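Local coordinates for attaching and effacing protein, pathogenesis factor (Escherichia coli, PDB 4E9L) that is an adhesin of the intimin/invasin family, probably mediating bacterial attachment to host surfaces through a rod of tandem immunoglobulin-like domains, at residues M320-A323 / Y324-V328; A341-G345 / S346-S350. All coordinates share one frame; numbering follows the deposited sequence.

Contact 1: residues M320-A323 / Y324-V328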
loop_
_atom_site.group_PDB
_atom_site.type_symbol
_atom_site.label_atom_id
_atom_site.label_comp_id
_atom_site.label_asym_id
_atom_site.label_seq_id
_atom_site.Cartn_x
_atom_site.Cartn_y
_atom_site.Cartn_z
ATOM N N MET A 320 6.221 -14.782 -28.767
ATOM C CA MET A 320 5.188 -14.095 -28.028
ATOM C C MET A 320 5.634 -12.713 -27.545
ATOM O O MET A 320 6.664 -12.578 -26.879
ATOM C CB MET A 320 4.721 -15.002 -26.884
ATOM C CG MET A 320 3.745 -14.365 -25.960
ATOM S SD MET A 320 2.734 -15.548 -25.054
ATOM C CE MET A 320 3.931 -16.463 -24.157
ATOM N N LYS A 321 4.855 -11.692 -27.903
ATOM C CA LYS A 321 5.124 -10.326 -27.461
ATOM C C LYS A 321 3.883 -9.674 -26.813
ATOM O O LYS A 321 2.752 -10.091 -27.092
ATOM C CB LYS A 321 5.595 -9.478 -28.640
ATOM C CG LYS A 321 7.011 -9.797 -29.105
ATOM C CD LYS A 321 7.450 -8.838 -30.208
ATOM C CE LYS A 321 8.741 -9.271 -30.874
ATOM N NZ LYS A 321 8.502 -10.325 -31.880
ATOM N N ASP A 322 4.109 -8.614 -26.018
ATOM C CA ASP A 322 3.036 -7.811 -25.404
ATOM C C ASP A 322 2.666 -6.650 -26.362
ATOM O O ASP A 322 3.189 -6.598 -27.489
ATOM C CB ASP A 322 3.418 -7.357 -23.974
ATOM C CG ASP A 322 4.479 -6.269 -23.837
ATOM O OD1 ASP A 322 4.937 -5.742 -24.876
ATOM O OD2 ASP A 322 4.839 -5.934 -22.691
ATOM N N ALA A 323 1.773 -5.735 -25.939
ATOM C CA ALA A 323 1.308 -4.606 -26.756
ATOM C C ALA A 323 2.391 -3.584 -27.089
ATOM O O ALA A 323 2.221 -2.783 -28.020
ATOM C CB ALA A 323 0.115 -3.924 -26.089
ATOM N N TYR A 324 3.519 -3.645 -26.371
ATOM C CA TYR A 324 4.658 -2.743 -26.539
ATOM C C TYR A 324 5.817 -3.366 -27.311
ATOM O O TYR A 324 6.809 -2.687 -27.541
ATOM C CB TYR A 324 5.178 -2.294 -25.158
ATOM C CG TYR A 324 4.094 -1.766 -24.252
ATOM C CD1 TYR A 324 3.627 -0.458 -24.378
ATOM C CD2 TYR A 324 3.548 -2.564 -23.251
ATOM C CE1 TYR A 324 2.649 0.047 -23.517
ATOM C CE2 TYR A 324 2.557 -2.079 -22.399
ATOM C CZ TYR A 324 2.124 -0.766 -22.524
ATOM O OH TYR A 324 1.148 -0.285 -21.681
ATOM N N GLY A 325 5.699 -4.642 -27.658
ATOM C CA GLY A 325 6.745 -5.386 -28.355
ATOM C C GLY A 325 7.691 -6.104 -27.408
ATOM O O GLY A 325 8.685 -6.673 -27.863
ATOM N N ASN A 326 7.412 -6.081 -26.068
ATOM C CA ASN A 326 8.294 -6.784 -25.125
ATOM C C ASN A 326 8.117 -8.296 -25.290
ATOM O O ASN A 326 6.976 -8.769 -25.325
ATOM C CB ASN A 326 7.989 -6.419 -23.665
ATOM C CG ASN A 326 8.248 -4.973 -23.349
ATOM O OD1 ASN A 326 9.353 -4.453 -23.552
ATOM N ND2 ASN A 326 7.237 -4.295 -22.845
ATOM N N PRO A 327 9.219 -9.075 -25.295
ATOM C CA PRO A 327 9.067 -10.544 -25.356
ATOM C C PRO A 327 8.391 -11.088 -24.089
ATOM O O PRO A 327 8.711 -10.659 -22.977
ATOM C CB PRO A 327 10.502 -11.058 -25.517
ATOM C CG PRO A 327 11.383 -9.962 -25.045
ATOM C CD PRO A 327 10.639 -8.657 -25.209
ATOM N N VAL A 328 7.395 -11.969 -24.263
ATOM C CA VAL A 328 6.681 -12.557 -23.137
ATOM C C VAL A 328 7.407 -13.851 -22.724
ATOM O O VAL A 328 7.293 -14.883 -23.389
ATOM C CB VAL A 328 5.157 -12.718 -23.353
ATOM C CG1 VAL A 328 4.499 -13.386 -22.133
ATOM C CG2 VAL A 328 4.505 -11.374 -23.657
#

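Contact 2: residues A341-G345 / S346-S350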
loop_
_atom_site.group_PDB
_atom_site.type_symbol
_atom_site.label_atom_id
_atom_site.label_comp_id
_atom_site.label_asym_id
_atom_site.label_seq_id
_atom_site.Cartn_x
_atom_site.Cartn_y
_atom_site.Cartn_z
ATOM N N ALA A 341 -9.728 -29.814 -42.874
ATOM C CA ALA A 341 -9.721 -31.217 -43.329
ATOM C C ALA A 341 -8.656 -32.092 -42.628
ATOM O O ALA A 341 -8.975 -33.195 -42.196
ATOM C CB ALA A 341 -9.535 -31.285 -44.844
ATOM N N ALA A 342 -7.422 -31.584 -42.481
ATOM C CA ALA A 342 -6.334 -32.347 -41.859
ATOM C C ALA A 342 -6.476 -32.569 -40.342
ATOM O O ALA A 342 -5.697 -33.327 -39.779
ATOM C CB ALA A 342 -4.979 -31.731 -42.208
ATOM N N SER A 343 -7.512 -31.976 -39.691
ATOM C CA SER A 343 -7.788 -32.194 -38.267
ATOM C C SER A 343 -8.827 -33.328 -38.050
ATOM O O SER A 343 -9.133 -33.661 -36.898
ATOM C CB SER A 343 -8.325 -30.902 -37.644
ATOM O OG SER A 343 -9.674 -30.656 -38.014
ATOM N N THR A 344 -9.394 -33.879 -39.145
ATOM C CA THR A 344 -10.523 -34.823 -39.103
ATOM C C THR A 344 -10.239 -36.323 -39.185
ATOM O O THR A 344 -11.190 -37.097 -39.223
ATOM C CB THR A 344 -11.554 -34.446 -40.192
ATOM O OG1 THR A 344 -11.020 -34.796 -41.496
ATOM C CG2 THR A 344 -11.969 -32.968 -40.118
ATOM N N GLY A 345 -8.992 -36.729 -39.287
ATOM C CA GLY A 345 -8.695 -38.156 -39.432
ATOM C C GLY A 345 -8.868 -38.965 -38.163
ATOM O O GLY A 345 -9.101 -38.401 -37.087
ATOM N N SER A 346 -8.716 -40.294 -38.281
ATOM C CA SER A 346 -8.779 -41.231 -37.143
ATOM C C SER A 346 -7.696 -40.833 -36.126
ATOM O O SER A 346 -7.946 -40.892 -34.928
ATOM C CB SER A 346 -8.602 -42.677 -37.613
ATOM O OG SER A 346 -7.515 -42.819 -38.514
ATOM N N GLU A 347 -6.551 -40.315 -36.625
ATOM C CA GLU A 347 -5.455 -39.744 -35.840
ATOM C C GLU A 347 -5.431 -38.244 -36.072
ATOM O O GLU A 347 -5.228 -37.785 -37.198
ATOM C CB GLU A 347 -4.093 -40.342 -36.243
ATOM C CG GLU A 347 -4.035 -41.846 -36.088
ATOM C CD GLU A 347 -2.655 -42.421 -36.326
ATOM O OE1 GLU A 347 -2.412 -42.975 -37.422
ATOM O OE2 GLU A 347 -1.829 -42.351 -35.390
ATOM N N ARG A 348 -5.676 -37.493 -35.009
ATOM C CA ARG A 348 -5.728 -36.042 -35.000
ATOM C C ARG A 348 -4.286 -35.493 -34.873
ATOM O O ARG A 348 -3.463 -36.171 -34.255
ATOM C CB ARG A 348 -6.559 -35.600 -33.782
ATOM C CG ARG A 348 -7.139 -34.212 -33.934
ATOM C CD ARG A 348 -8.280 -33.889 -32.991
ATOM N NE ARG A 348 -8.563 -32.466 -33.113
ATOM C CZ ARG A 348 -9.637 -31.959 -33.698
ATOM N NH1 ARG A 348 -10.611 -32.757 -34.125
ATOM N NH2 ARG A 348 -9.770 -30.647 -33.826
ATOM N N PRO A 349 -3.946 -34.291 -35.415
ATOM C CA PRO A 349 -2.588 -33.748 -35.185
ATOM C C PRO A 349 -2.381 -33.470 -33.692
ATOM O O PRO A 349 -3.350 -33.196 -32.977
ATOM C CB PRO A 349 -2.581 -32.426 -35.967
ATOM C CG PRO A 349 -3.745 -32.515 -36.912
ATOM C CD PRO A 349 -4.769 -33.346 -36.200
ATOM N N SER A 350 -1.127 -33.500 -33.223
ATOM C CA SER A 350 -0.852 -33.287 -31.799
ATOM C C SER A 350 0.452 -32.514 -31.657
ATOM O O SER A 350 1.423 -32.874 -32.318
ATOM C CB SER A 350 -0.689 -34.656 -31.118
ATOM O OG SER A 350 -0.376 -34.557 -29.743
HETATM O O HOH W 1 -6.138 -35.948 -39.202
#

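Contact 1: residues M320-A323 / Y324-V328
Met320 meets Val328 twice where the chain doubles back on itself. Its carbonyl O takes the Val328 N-H at 2.8 Å, and its CG, anti to the backbone N (chi1 174°), presses on Val328 CB at 3.4 Å, tighter than usual carbon packing. A bend at chi3 then lays CE against Val328 CG1. Lys321 is bridged to Pro327: its CA makes a CA-H...O contact with Asn326 O, and its aliphatic chain runs alongside the Gly325 carbonyl, with CD 3.4 Å from Gly325 O, before leading the amine away. Asp322 carries the turn. Its N-H bonds to Asn326 O, while its own carbonyl O accepts from Gly325 N and closes a type I beta turn over Asp322-Gly325. With chi1 at 72° the carboxylate lies over the bend, and its OD1 bond to Tyr324 N makes an Asx turn. OD1 is gripped from opposite faces of the carboxylate plane by Tyr324 N at 2.9 Å and Asn326 N at 2.8 Å. OD2 offers its syn lone pair to Asn326 ND2 (2.9 Å), which meets it in the amide plane although the two flat groups are turned 69° apart. Tyr324 sets a ring edge beside that same OD2. Several N-H groups around one carboxylate fix its rotation and would be expected to stabilise its negative charge. Ala323 and Tyr324 form the exposed corner of the turn. The hairpin-like loop follows strand 313-319 at the end of the last domain that faces the preceding one. Gly292 N also bonds Asp322 OD2, and Gly264 O receives Asn326 ND2, so the loop joins its own domain to the linker and to the preceding domain; Val328 O bonds Tyr362 OH of strand 361-367.

Contact 2: residues A341-G345 / S346-S350
An extended side chain, with CG anti to the backbone N (chi1 -158°) and the next two torsions also near 180°, carries Arg348 back along the 3-10 turn to Ser343. A chi4 of 108° then rotates the guanidinium so that one face is presented to that residue. Ser343 O lies over this face, 3.3 Å from Arg348 NH1, but the angle is too poor for a hydrogen bond; Ser343 CB sits 4.1 Å above the plane, offset toward its rim. The guanidinium therefore lays one face across Ser343, a van der Waals contact with a probable electrostatic pull from the carbonyl. Ser343 OG bonds Gly340 O. Beside the arginine, the Pro349 ring packs against the turn: CG rests 3.6 Å from Ala342 O and CD 3.8 Å from Ser343 CA. No direct hydrogen bond joins the two halves; one water spans the loop. It donates to Ala342 O at 2.7 Å and to Glu347 O, and accepts from Gly345 N, satisfying three backbone groups across the bend. Thr344, just after the C-terminal end of the 3-10 segment, donates OG1 and N to Ala341 O, with OG1 at 2.7 Å in the carbonyl plane. Ser346 and Glu347 turn outward; Glu347 forms a salt bridge with Lys311, and its N bonds Ser370 OG. This bend joins strand 337-339 to strand 350-358, which belong to different sheets of the sandwich. Ala342, Ser343 and Pro349 all pack on Leu375 of strand 373-381, and Ser343 and Pro349 also touch Phe338 of strand 337-339.

Contacts 1 and 2 belong to the same immunoglobulin-like domain, the last of those modelled, and come one after the other along the chain, yet they do not touch: their centres are 32 Å apart and their nearest atoms about 18 Å. Strand 337-339 lies between them in sequence. Contact 1 is the nearer to the middle of the chain, 28 Å from its centre against 52 Å for contact 2, and is the one that meets the preceding domain. Contact 1 is closed by direct bonds converging on a carboxylate, whereas the polar link across contact 2 passes through a water. Contact 1 thus lies at the junction between domains, contact 2 at a bend between the two sheets of the last one.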